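Local coordinates for hypothetical membrane protein (Corynebacterium glutamicum, PDB 6JSA) that binds heme in the C-terminal domain of HtaA, the part described here, and probably takes part in heme transfer during corynebacterial heme uptake, at residues Q19-R23 / F38-F43; V115-S121 / S133-S139; V14-F18 / F146-Y150. All blocks are in the same frame, centred on the assembly; numbering follows the deposited sequence. Where two conformers were deposited one is given.

Contact 1. Residues Q19-R23 / F38-F43; sequences QNYIR and FDNQQF. With HEM (protoporphyrin IX containing Fe), chain B.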
loop_
_atom_site.group_PDB
_atom_site.type_symbol
_atom_site.label_atom_id
_atom_site.label_comp_id
_atom_site.label_asym_id
_atom_site.label_seq_id
_atom_site.Cartn_x
_atom_site.Cartn_y
_atom_site.Cartn_z
ATOM N N GLN A 19 -8.025 -8.549 -5.868
ATOM C CA GLN A 19 -9.289 -8.559 -5.131
ATOM C C GLN A 19 -10.273 -9.532 -5.757
ATOM O O GLN A 19 -10.930 -10.310 -5.056
ATOM C CB GLN A 19 -9.928 -7.176 -5.143
ATOM C CG GLN A 19 -9.265 -6.128 -4.289
ATOM C CD GLN A 19 -9.970 -4.794 -4.436
ATOM O OE1 GLN A 19 -11.174 -4.743 -4.688
ATOM N NE2 GLN A 19 -9.224 -3.711 -4.302
ATOM N N ASN A 20 -10.413 -9.474 -7.080
ATOM C CA ASN A 20 -11.410 -10.297 -7.746
ATOM C C ASN A 20 -11.030 -11.765 -7.692
ATOM O O ASN A 20 -11.911 -12.624 -7.604
ATOM C CB ASN A 20 -11.607 -9.810 -9.183
ATOM C CG ASN A 20 -12.143 -8.390 -9.238
ATOM O OD1 ASN A 20 -12.747 -7.909 -8.273
ATOM N ND2 ASN A 20 -11.939 -7.716 -10.362
ATOM N N TYR A 21 -9.730 -12.057 -7.719
ATOM C CA TYR A 21 -9.259 -13.421 -7.518
ATOM C C TYR A 21 -9.570 -13.899 -6.103
ATOM O O TYR A 21 -10.117 -14.993 -5.909
ATOM C CB TYR A 21 -7.761 -13.473 -7.810
ATOM C CG TYR A 21 -7.055 -14.671 -7.239
ATOM C CD1 TYR A 21 -7.301 -15.947 -7.733
ATOM C CD2 TYR A 21 -6.134 -14.528 -6.211
ATOM C CE1 TYR A 21 -6.647 -17.038 -7.213
ATOM C CE2 TYR A 21 -5.470 -15.610 -5.688
ATOM C CZ TYR A 21 -5.739 -16.863 -6.190
ATOM O OH TYR A 21 -5.101 -17.939 -5.663
ATOM N N ILE A 22 -9.233 -13.088 -5.097
ATOM C CA ILE A 22 -9.459 -13.489 -3.709
ATOM C C ILE A 22 -10.929 -13.820 -3.474
ATOM O O ILE A 22 -11.262 -14.824 -2.834
ATOM C CB ILE A 22 -8.969 -12.395 -2.745
ATOM C CG1 ILE A 22 -7.439 -12.345 -2.729
ATOM C CG2 ILE A 22 -9.554 -12.605 -1.354
ATOM C CD1 ILE A 22 -6.774 -13.549 -2.089
ATOM N N ARG A 23 -11.829 -12.980 -3.981
ATOM C CA ARG A 23 -13.259 -13.153 -3.753
ATOM C C ARG A 23 -13.916 -14.082 -4.762
ATOM O O ARG A 23 -15.102 -14.392 -4.611
ATOM C CB ARG A 23 -13.959 -11.786 -3.749
ATOM C CG ARG A 23 -13.443 -10.872 -2.642
ATOM C CD ARG A 23 -14.391 -9.732 -2.319
ATOM N NE ARG A 23 -14.368 -8.668 -3.318
ATOM C CZ ARG A 23 -15.005 -7.509 -3.170
ATOM N NH1 ARG A 23 -15.702 -7.265 -2.060
ATOM N NH2 ARG A 23 -14.939 -6.589 -4.121
ATOM N N PHE A 38 -13.009 0.391 3.130
ATOM C CA PHE A 38 -13.084 -0.115 1.760
ATOM C C PHE A 38 -14.224 0.565 1.015
ATOM O O PHE A 38 -15.365 0.553 1.481
ATOM C CB PHE A 38 -13.274 -1.640 1.751
ATOM C CG PHE A 38 -13.215 -2.261 0.380
ATOM C CD1 PHE A 38 -12.006 -2.390 -0.296
ATOM C CD2 PHE A 38 -14.370 -2.710 -0.238
ATOM C CE1 PHE A 38 -11.955 -2.976 -1.568
ATOM C CE2 PHE A 38 -14.324 -3.300 -1.498
ATOM C CZ PHE A 38 -13.119 -3.419 -2.164
ATOM N N ASP A 39 -13.914 1.137 -0.144
ATOM C CA ASP A 39 -14.872 1.851 -0.978
ATOM C C ASP A 39 -14.224 2.044 -2.342
ATOM O O ASP A 39 -12.998 2.161 -2.433
ATOM C CB ASP A 39 -15.197 3.223 -0.367
ATOM C CG ASP A 39 -16.529 3.775 -0.827
ATOM O OD1 ASP A 39 -17.427 2.976 -1.160
ATOM O OD2 ASP A 39 -16.674 5.015 -0.844
ATOM N N ASN A 40 -15.047 2.077 -3.394
ATOM C CA ASN A 40 -14.536 2.254 -4.758
ATOM C C ASN A 40 -13.491 1.197 -5.118
ATOM O O ASN A 40 -12.548 1.473 -5.858
ATOM C CB ASN A 40 -13.970 3.669 -4.975
ATOM C CG ASN A 40 -13.632 3.952 -6.431
ATOM O OD1 ASN A 40 -14.408 3.641 -7.331
ATOM N ND2 ASN A 40 -12.455 4.526 -6.666
ATOM N N GLN A 41 -13.628 -0.018 -4.585
ATOM C CA GLN A 41 -12.652 -1.083 -4.818
ATOM C C GLN A 41 -11.246 -0.659 -4.393
ATOM O O GLN A 41 -10.244 -1.099 -4.967
ATOM C CB GLN A 41 -12.703 -1.616 -6.253
ATOM C CG GLN A 41 -14.062 -2.171 -6.587
ATOM C CD GLN A 41 -14.163 -2.579 -8.019
ATOM O OE1 GLN A 41 -14.512 -1.774 -8.884
ATOM N NE2 GLN A 41 -13.868 -3.844 -8.291
ATOM N N GLN A 42 -11.172 0.203 -3.379
ATOM C CA GLN A 42 -9.903 0.676 -2.841
ATOM C C GLN A 42 -9.956 0.576 -1.327
ATOM O O GLN A 42 -10.936 1.002 -0.704
ATOM C CB GLN A 42 -9.614 2.128 -3.233
ATOM C CG GLN A 42 -9.459 2.337 -4.719
ATOM C CD GLN A 42 -9.215 3.789 -5.042
ATOM O OE1 GLN A 42 -10.119 4.615 -4.934
ATOM N NE2 GLN A 42 -7.984 4.117 -5.409
ATOM N N PHE A 43 -8.902 0.032 -0.736
ATOM C CA PHE A 43 -8.744 0.125 0.705
ATOM C C PHE A 43 -8.515 1.576 1.108
ATOM O O PHE A 43 -7.884 2.354 0.381
ATOM C CB PHE A 43 -7.644 -0.829 1.166
ATOM C CG PHE A 43 -7.939 -2.249 0.774
ATOM C CD1 PHE A 43 -8.867 -2.994 1.494
ATOM C CD2 PHE A 43 -7.374 -2.812 -0.363
ATOM C CE1 PHE A 43 -9.191 -4.285 1.117
ATOM C CE2 PHE A 43 -7.693 -4.106 -0.754
ATOM C CZ PHE A 43 -8.602 -4.851 -0.007
HETATM C CHA HEM B . -3.812 -16.670 -9.327
HETATM C CHB HEM B . -4.123 -21.275 -7.891
HETATM C CHC HEM B . -2.114 -20.078 -3.653
HETATM C CHD HEM B . -1.450 -15.565 -5.240
HETATM C C1A HEM B . -4.103 -18.013 -9.293
HETATM C C2A HEM B . -4.801 -18.752 -10.328
HETATM C C3A HEM B . -4.893 -20.026 -9.941
HETATM C C4A HEM B . -4.235 -20.133 -8.650
HETATM C CMA HEM B . -5.567 -21.193 -10.706
HETATM C CAA HEM B . -5.377 -18.113 -11.600
HETATM C CBA HEM B . -6.677 -17.430 -11.155
HETATM C CGA HEM B . -7.329 -16.670 -12.279
HETATM O O1A HEM B . -6.643 -16.333 -13.272
HETATM O O2A HEM B . -8.545 -16.379 -12.174
HETATM C C1B HEM B . -3.664 -21.349 -6.596
HETATM C C2B HEM B . -3.733 -22.504 -5.725
HETATM C C3B HEM B . -3.171 -22.177 -4.550
HETATM C C4B HEM B . -2.737 -20.797 -4.653
HETATM C CMB HEM B . -4.352 -23.844 -6.158
HETATM C CAB HEM B . -2.972 -23.008 -3.261
HETATM C CBB HEM B . -3.447 -24.241 -3.045
HETATM C C1C HEM B . -1.723 -18.759 -3.719
HETATM C C2C HEM B . -0.966 -18.059 -2.703
HETATM C C3C HEM B . -0.802 -16.800 -3.117
HETATM C C4C HEM B . -1.419 -16.676 -4.430
HETATM C CMC HEM B . -0.486 -18.667 -1.367
HETATM C CAC HEM B . -0.051 -15.698 -2.334
HETATM C CBC HEM B . -0.531 -14.445 -2.279
HETATM C C1D HEM B . -2.011 -15.488 -6.491
HETATM C C2D HEM B . -2.013 -14.313 -7.328
HETATM C C3D HEM B . -2.662 -14.610 -8.452
HETATM C C4D HEM B . -3.108 -15.985 -8.363
HETATM C CMD HEM B . -1.360 -12.971 -6.959
HETATM C CAD HEM B . -2.934 -13.658 -9.636
HETATM C CBD HEM B . -4.322 -13.040 -9.417
HETATM C CGD HEM B . -4.597 -12.018 -10.490
HETATM O O1D HEM B . -5.064 -12.399 -11.593
HETATM O O2D HEM B . -4.350 -10.811 -10.241
HETATM N NA HEM B . -3.768 -18.886 -8.277
HETATM N NB HEM B . -3.060 -20.319 -5.904
HETATM N NC HEM B . -1.980 -17.886 -4.766
HETATM N ND HEM B . -2.689 -16.499 -7.149
HETATM FE FE HEM B . -3.146 -18.328 -6.393
HETATM O O HOH W 1 -13.092 -5.877 -6.329
HETATM O O HOH W 2 -13.113 -5.024 -10.881
#
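This is a small polar contact, partly bridged by water, between the short helix 16-23 and the tight hairpin joining strands 37-39 and 42-53. Gln19 dominates it. Its side chain, extended at chi2, reaches the turn, and Gln19 NE2 donates to Gln41 O at 2.9 Å; a second acceptor, Gly13 O, also takes a bond from this amide. Gln19 OE1 meets the ring edge of Phe38 at CZ, 3.5 Å away, where the polarised ring hydrogens suit a carbonyl oxygen. Asn40 and Gln41 both adopt left-handed helical angles, as in a type I' turn, and the backbones of Asp39 and Gln42 close this two-residue hairpin with reciprocal hydrogen bonds. One water gathers three side-chain amides and the guanidinium: it donates to Gln19 OE1 and Asn20 OD1, both at 2.8 Å, and accepts from Arg23 NH2 at 3.0 Å and Gln41 NE2 at 2.9 Å. From another side of the same helix Tyr21 OH ligates the heme iron, HEM FE, at 2.1 Å, with His72 hydrogen-bonded to that oxygen.

Contact 2. Residues V115-S121 / S133-S139; sequences VGTLNFS and SASVSLS
Strands 113-125 and 129-138 form an antiparallel beta hairpin, and here residues 115-121 run beside 133-139. The segment axes approach to 4.3 Å with N-to-C directions 143° apart, so the pair is strongly twisted. Strand residues are extended except Val115 (phi/psi -84/-31), which with Gly116 faces Leu94 in a classic beta bulge; a CB on Gly116 would clash with Val136 CG1. Gly116-Leu138, Leu118-Val136 and Phe120-Ala134 are non-hydrogen-bonded pairs; Thr117-Ser137 and Asn119-Ser135 are hydrogen-bonded pairs. Thr117 N donates to Ser137 O and Ser137 N to Thr117 O, both at 2.9 Å; Asn119 N reaches Ser135 O at 3.2 Å, and Ser135 N reaches Asn119 O at 3.0 Å. The ends are held by Ser139 N to Val115 O (3.0 Å) and Ser121 N to Ser133 O (2.9 Å). On the other side of strand 113-125, backbone bonds join Val115 and Gly116 to Leu94, Leu118 to Gly92 and Phe120 to Asn90.

The Leu118 face is apolar. Leu118 (chi1 m, chi2 t) places CD2 3.6 Å from Val136 CG2, and Ala134 CB sits 3.7 Å from the Phe120 (chi1 m) ring centroid, a CH-pi contact; the small Ala134 lets the ring lie close to the strand.

The Thr117 face is polar. A water donates to Thr117 O (2.9 Å) and Ser137 OG (2.8 Å) and is hydrogen-bonded to Ser135 OG (3.0 Å); Ser137 OG also bonds Gln155. Ser139, chi1 p, N-caps helix 140-145: its OG bonds Gly142 N and Val114 O. Backbone pairing thus leaves one face to hydrophobic packing and the other to hydroxyl and amide side chains and water.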
loop_
_atom_site.group_PDB
_atom_site.type_symbol
_atom_site.label_atom_id
_atom_site.label_comp_id
_atom_site.label_asym_id
_atom_site.label_seq_id
_atom_site.Cartn_x
_atom_site.Cartn_y
_atom_site.Cartn_z
ATOM N N VAL A 115 7.161 -2.410 -0.804
ATOM C CA VAL A 115 6.269 -3.255 -1.598
ATOM C C VAL A 115 6.276 -2.834 -3.061
ATOM O O VAL A 115 6.081 -3.666 -3.954
ATOM C CB VAL A 115 4.850 -3.204 -0.997
ATOM C CG1 VAL A 115 3.829 -3.890 -1.892
ATOM C CG2 VAL A 115 4.843 -3.844 0.370
ATOM N N GLY A 116 6.485 -1.551 -3.335
ATOM C CA GLY A 116 6.543 -1.075 -4.702
ATOM C C GLY A 116 7.209 0.273 -4.801
ATOM O O GLY A 116 7.276 1.034 -3.829
ATOM N N THR A 117 7.726 0.553 -5.991
ATOM C CA THR A 117 8.259 1.872 -6.271
ATOM C C THR A 117 7.175 2.736 -6.895
ATOM O O THR A 117 6.338 2.268 -7.677
ATOM C CB THR A 117 9.489 1.800 -7.170
ATOM O OG1 THR A 117 9.182 1.000 -8.310
ATOM C CG2 THR A 117 10.658 1.175 -6.418
ATOM N N LEU A 118 7.176 4.006 -6.511
ATOM C CA LEU A 118 6.144 4.945 -6.917
ATOM C C LEU A 118 6.669 5.898 -7.978
ATOM O O LEU A 118 7.771 6.443 -7.857
ATOM C CB LEU A 118 5.685 5.781 -5.725
ATOM C CG LEU A 118 5.109 4.981 -4.564
ATOM C CD1 LEU A 118 4.614 5.918 -3.476
ATOM C CD2 LEU A 118 3.990 4.070 -5.039
ATOM N N ASN A 119 5.849 6.123 -8.997
ATOM C CA ASN A 119 6.088 7.149 -10.005
ATOM C C ASN A 119 4.846 8.029 -10.007
ATOM O O ASN A 119 3.768 7.583 -10.418
ATOM C CB ASN A 119 6.320 6.515 -11.376
ATOM C CG ASN A 119 6.536 7.546 -12.462
ATOM O OD1 ASN A 119 6.908 8.684 -12.186
ATOM N ND2 ASN A 119 6.304 7.151 -13.708
ATOM N N PHE A 120 4.984 9.258 -9.507
ATOM C CA PHE A 120 3.831 10.134 -9.347
ATOM C C PHE A 120 3.442 10.761 -10.673
ATOM O O PHE A 120 4.277 11.358 -11.355
ATOM C CB PHE A 120 4.111 11.217 -8.305
ATOM C CG PHE A 120 4.074 10.699 -6.901
ATOM C CD1 PHE A 120 5.208 10.141 -6.322
ATOM C CD2 PHE A 120 2.894 10.723 -6.170
ATOM C CE1 PHE A 120 5.173 9.621 -5.037
ATOM C CE2 PHE A 120 2.853 10.211 -4.874
ATOM C CZ PHE A 120 3.999 9.661 -4.308
ATOM N N SER A 121 2.172 10.607 -11.043
ATOM C CA SER A 121 1.618 11.348 -12.167
ATOM C C SER A 121 1.182 12.744 -11.741
ATOM O O SER A 121 1.127 13.660 -12.571
ATOM C CB SER A 121 0.431 10.583 -12.749
ATOM O OG SER A 121 -0.532 10.308 -11.744
ATOM N N SER A 133 -0.960 11.210 -6.786
ATOM C CA SER A 133 -1.330 9.901 -7.306
ATOM C C SER A 133 -0.105 9.306 -7.977
ATOM O O SER A 133 0.624 10.013 -8.685
ATOM C CB SER A 133 -2.451 10.013 -8.345
ATOM O OG SER A 133 -3.649 10.504 -7.771
ATOM N N ALA A 134 0.120 8.011 -7.765
ATOM C CA ALA A 134 1.301 7.353 -8.305
ATOM C C ALA A 134 0.986 5.950 -8.796
ATOM O O ALA A 134 0.166 5.239 -8.207
ATOM C CB ALA A 134 2.404 7.255 -7.251
ATOM N N SER A 135 1.659 5.551 -9.871
ATOM C CA SER A 135 1.704 4.141 -10.227
ATOM C C SER A 135 2.604 3.400 -9.241
ATOM O O SER A 135 3.526 3.979 -8.650
ATOM C CB SER A 135 2.245 3.962 -11.649
ATOM O OG SER A 135 3.588 4.403 -11.731
ATOM N N VAL A 136 2.315 2.111 -9.062
ATOM C CA VAL A 136 2.992 1.255 -8.091
ATOM C C VAL A 136 3.589 0.069 -8.840
ATOM O O VAL A 136 2.854 -0.758 -9.394
ATOM C CB VAL A 136 2.027 0.771 -6.995
ATOM C CG1 VAL A 136 2.773 -0.081 -5.985
ATOM C CG2 VAL A 136 1.323 1.955 -6.313
ATOM N N SER A 137 4.915 -0.029 -8.838
ATOM C CA SER A 137 5.640 -1.089 -9.533
ATOM C C SER A 137 6.170 -2.070 -8.501
ATOM O O SER A 137 6.966 -1.697 -7.638
ATOM C CB SER A 137 6.808 -0.499 -10.318
ATOM O OG SER A 137 6.343 0.342 -11.352
ATOM N N LEU A 138 5.746 -3.324 -8.607
ATOM C CA LEU A 138 5.996 -4.311 -7.567
ATOM C C LEU A 138 7.490 -4.554 -7.354
ATOM O O LEU A 138 8.255 -4.718 -8.309
ATOM C CB LEU A 138 5.312 -5.615 -7.965
ATOM C CG LEU A 138 5.306 -6.766 -6.969
ATOM C CD1 LEU A 138 4.527 -6.383 -5.723
ATOM C CD2 LEU A 138 4.705 -7.989 -7.632
ATOM N N SER A 139 7.895 -4.610 -6.085
ATOM C CA SER A 139 9.273 -4.873 -5.699
ATOM C C SER A 139 9.579 -6.372 -5.718
ATOM O O SER A 139 8.696 -7.218 -5.885
ATOM C CB SER A 139 9.511 -4.363 -4.281
ATOM O OG SER A 139 8.776 -5.164 -3.365
HETATM O O HOH W 3 5.817 2.900 -10.422
#

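Contact 3. Residues V14-F18 / F146-Y150; sequences VKASF and FADFY. With HEM (protoporphyrin IX containing Fe), chain B.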
loop_
_atom_site.group_PDB
_atom_site.type_symbol
_atom_site.label_atom_id
_atom_site.label_comp_id
_atom_site.label_asym_id
_atom_site.label_seq_id
_atom_site.Cartn_x
_atom_site.Cartn_y
_atom_site.Cartn_z
ATOM N N VAL A 14 -4.592 -2.297 -3.682
ATOM C CA VAL A 14 -3.567 -3.330 -3.816
ATOM C C VAL A 14 -3.466 -3.720 -5.284
ATOM O O VAL A 14 -2.551 -3.272 -5.984
ATOM C CB VAL A 14 -3.746 -4.531 -2.865
ATOM C CG1 VAL A 14 -2.590 -5.499 -3.044
ATOM C CG2 VAL A 14 -3.810 -4.039 -1.416
ATOM N N LYS A 15 -4.413 -4.522 -5.771
ATOM C CA LYS A 15 -4.545 -4.758 -7.206
ATOM C C LYS A 15 -5.963 -5.242 -7.457
ATOM O O LYS A 15 -6.416 -6.181 -6.797
ATOM C CB LYS A 15 -3.536 -5.801 -7.705
ATOM C CG LYS A 15 -3.422 -5.874 -9.227
ATOM C CD LYS A 15 -2.349 -6.867 -9.630
ATOM C CE LYS A 15 -2.039 -6.888 -11.131
ATOM N NZ LYS A 15 -3.200 -6.775 -12.042
ATOM N N ALA A 16 -6.669 -4.602 -8.397
ATOM C CA ALA A 16 -8.071 -4.961 -8.610
ATOM C C ALA A 16 -8.219 -6.435 -8.971
ATOM O O ALA A 16 -9.107 -7.127 -8.452
ATOM C CB ALA A 16 -8.696 -4.084 -9.690
ATOM N N SER A 17 -7.352 -6.941 -9.853
ATOM C CA SER A 17 -7.470 -8.341 -10.243
ATOM C C SER A 17 -7.178 -9.271 -9.072
ATOM O O SER A 17 -7.720 -10.379 -9.012
ATOM C CB SER A 17 -6.582 -8.640 -11.455
ATOM O OG SER A 17 -5.211 -8.492 -11.146
ATOM N N PHE A 18 -6.325 -8.847 -8.134
ATOM C CA PHE A 18 -6.100 -9.639 -6.926
ATOM C C PHE A 18 -7.347 -9.687 -6.051
ATOM O O PHE A 18 -7.709 -10.754 -5.545
ATOM C CB PHE A 18 -4.906 -9.098 -6.138
ATOM C CG PHE A 18 -4.521 -9.953 -4.963
ATOM C CD1 PHE A 18 -4.039 -11.238 -5.170
ATOM C CD2 PHE A 18 -4.633 -9.479 -3.667
ATOM C CE1 PHE A 18 -3.667 -12.041 -4.108
ATOM C CE2 PHE A 18 -4.264 -10.274 -2.589
ATOM C CZ PHE A 18 -3.780 -11.563 -2.813
ATOM N N PHE A 146 3.617 -12.232 -3.009
ATOM C CA PHE A 146 2.532 -12.730 -3.842
ATOM C C PHE A 146 2.817 -14.116 -4.411
ATOM O O PHE A 146 2.217 -14.500 -5.427
ATOM C CB PHE A 146 2.206 -11.736 -4.953
ATOM C CG PHE A 146 1.404 -10.546 -4.503
ATOM C CD1 PHE A 146 0.073 -10.682 -4.159
ATOM C CD2 PHE A 146 1.974 -9.275 -4.475
ATOM C CE1 PHE A 146 -0.675 -9.588 -3.779
ATOM C CE2 PHE A 146 1.229 -8.166 -4.099
ATOM C CZ PHE A 146 -0.101 -8.330 -3.745
ATOM N N ALA A 147 3.717 -14.868 -3.774
ATOM C CA ALA A 147 3.988 -16.259 -4.140
ATOM C C ALA A 147 4.456 -16.395 -5.587
ATOM O O ALA A 147 4.233 -17.424 -6.227
ATOM C CB ALA A 147 2.801 -17.185 -3.833
ATOM N N ASP A 148 5.119 -15.362 -6.102
ATOM C CA ASP A 148 5.680 -15.341 -7.448
ATOM C C ASP A 148 4.620 -15.397 -8.543
ATOM O O ASP A 148 4.951 -15.667 -9.704
ATOM C CB ASP A 148 6.746 -16.426 -7.663
ATOM C CG ASP A 148 7.860 -16.365 -6.629
ATOM O OD1 ASP A 148 8.355 -15.258 -6.323
ATOM O OD2 ASP A 148 8.242 -17.442 -6.124
ATOM N N PHE A 149 3.346 -15.136 -8.217
ATOM C CA PHE A 149 2.338 -15.046 -9.269
ATOM C C PHE A 149 2.448 -13.755 -10.071
ATOM O O PHE A 149 1.987 -13.715 -11.218
ATOM C CB PHE A 149 0.924 -15.220 -8.709
ATOM C CG PHE A 149 0.546 -16.652 -8.443
ATOM C CD1 PHE A 149 0.795 -17.240 -7.214
ATOM C CD2 PHE A 149 -0.057 -17.412 -9.437
ATOM C CE1 PHE A 149 0.433 -18.560 -6.973
ATOM C CE2 PHE A 149 -0.415 -18.737 -9.208
ATOM C CZ PHE A 149 -0.170 -19.313 -7.981
ATOM N N TYR A 150 3.029 -12.706 -9.497
ATOM C CA TYR A 150 3.374 -11.492 -10.219
ATOM C C TYR A 150 4.887 -11.372 -10.213
ATOM O O TYR A 150 5.529 -11.647 -9.197
ATOM C CB TYR A 150 2.834 -10.237 -9.526
ATOM C CG TYR A 150 1.348 -10.184 -9.256
ATOM C CD1 TYR A 150 0.421 -10.519 -10.233
ATOM C CD2 TYR A 150 0.875 -9.773 -8.015
ATOM C CE1 TYR A 150 -0.941 -10.461 -9.978
ATOM C CE2 TYR A 150 -0.481 -9.702 -7.754
ATOM C CZ TYR A 150 -1.386 -10.047 -8.734
ATOM O OH TYR A 150 -2.734 -9.987 -8.460
HETATM C CHA HEM B . -3.812 -16.670 -9.327
HETATM C CHB HEM B . -4.123 -21.275 -7.891
HETATM C CHC HEM B . -2.114 -20.078 -3.653
HETATM C CHD HEM B . -1.450 -15.565 -5.240
HETATM C C1A HEM B . -4.103 -18.013 -9.293
HETATM C C2A HEM B . -4.801 -18.752 -10.328
HETATM C C3A HEM B . -4.893 -20.026 -9.941
HETATM C C4A HEM B . -4.235 -20.133 -8.650
HETATM C CMA HEM B . -5.567 -21.193 -10.706
HETATM C CAA HEM B . -5.377 -18.113 -11.600
HETATM C CBA HEM B . -6.677 -17.430 -11.155
HETATM C CGA HEM B . -7.329 -16.670 -12.279
HETATM O O1A HEM B . -6.643 -16.333 -13.272
HETATM O O2A HEM B . -8.545 -16.379 -12.174
HETATM C C1B HEM B . -3.664 -21.349 -6.596
HETATM C C2B HEM B . -3.733 -22.504 -5.725
HETATM C C3B HEM B . -3.171 -22.177 -4.550
HETATM C C4B HEM B . -2.737 -20.797 -4.653
HETATM C CMB HEM B . -4.352 -23.844 -6.158
HETATM C CAB HEM B . -2.972 -23.008 -3.261
HETATM C CBB HEM B . -3.447 -24.241 -3.045
HETATM C C1C HEM B . -1.723 -18.759 -3.719
HETATM C C2C HEM B . -0.966 -18.059 -2.703
HETATM C C3C HEM B . -0.802 -16.800 -3.117
HETATM C C4C HEM B . -1.419 -16.676 -4.430
HETATM C CMC HEM B . -0.486 -18.667 -1.367
HETATM C CAC HEM B . -0.051 -15.698 -2.334
HETATM C CBC HEM B . -0.531 -14.445 -2.279
HETATM C C1D HEM B . -2.011 -15.488 -6.491
HETATM C C2D HEM B . -2.013 -14.313 -7.328
HETATM C C3D HEM B . -2.662 -14.610 -8.452
HETATM C C4D HEM B . -3.108 -15.985 -8.363
HETATM C CMD HEM B . -1.360 -12.971 -6.959
HETATM C CAD HEM B . -2.934 -13.658 -9.636
HETATM C CBD HEM B . -4.322 -13.040 -9.417
HETATM C CGD HEM B . -4.597 -12.018 -10.490
HETATM O O1D HEM B . -5.064 -12.399 -11.593
HETATM O O2D HEM B . -4.350 -10.811 -10.241
HETATM N NA HEM B . -3.768 -18.886 -8.277
HETATM N NB HEM B . -3.060 -20.319 -5.904
HETATM N NC HEM B . -1.980 -17.886 -4.766
HETATM N ND HEM B . -2.689 -16.499 -7.149
HETATM FE FE HEM B . -3.146 -18.328 -6.393
#
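Tyr150, Phe146 and Phe18 carry most of this buried contact, in which the start of helix 16-23 meets the loop after helix 140-145 beside the heme. Tyr150 has the most surface buried. Tyr150 OH packs against Phe18 CB at 3.3 Å and Lys15 CD at 3.4 Å. The hydroxyl also makes a hydrogen bond to the heme propionate, Tyr150 OH donating to HEM O2D at 2.5 Å. One face of the Tyr150 ring lies against the heme methyl CMD, so this residue serves both the polar rim and the greasy body of the cofactor.

Phe146 turns its ring edge to the face of Phe18 in a T-shaped stack, centroids 5.0 Å apart and planes at 82°; its CZ also touches Val14 CG1 at 3.8 Å. Phe18 makes a further edge-to-face pair with Phe69. Flat, apolar rings suit the space beside the methyl CMD edge of the porphyrin. Phe146 follows the helix at a Schellman motif whose C-prime residue is Ala147, with positive phi, and opens a type I' turn closed by Phe149 N to Phe146 O at 3.1 Å. That turn brings the Phe149 ring over the porphyrin, Phe149 CE1 lying 3.3 Å from HEM NC.

On the helix side, Ser17 OG donates to the same HEM O2D at 2.6 Å and accepts from Lys15 NZ at 2.8 Å. With no hydrogen bond between the two segments, their polar connection runs through the propionate, whose charge is met by two hydroxyl donors beside packed aromatic rings.

Contacts 1 and 3 share helix 16-23 and each supply part of the heme pocket: Tyr21 in contact 1 supplies the iron ligand, while contact 3 binds a propionate and places Phe149 across the porphyrin from Tyr21. Their centres are 12 Å apart and they meet where Phe43 CD2 packs 3.9 Å from Val14 CG2. Contact 2, centred 15 Å from contact 3 and 19 Å from contact 1, lies in the hairpin 113-138 of the same sheet that contact 1 reaches. Leu138 is its link to the site: Leu138 CD2 lies 3.5 Å from Tyr150 CB and Leu138 CD1 4.1 Å from Phe146 CD2, although its side chain stays about 8 Å from the heme. Contacts 1 and 2 do not touch, their nearest atoms being about 8 Å apart.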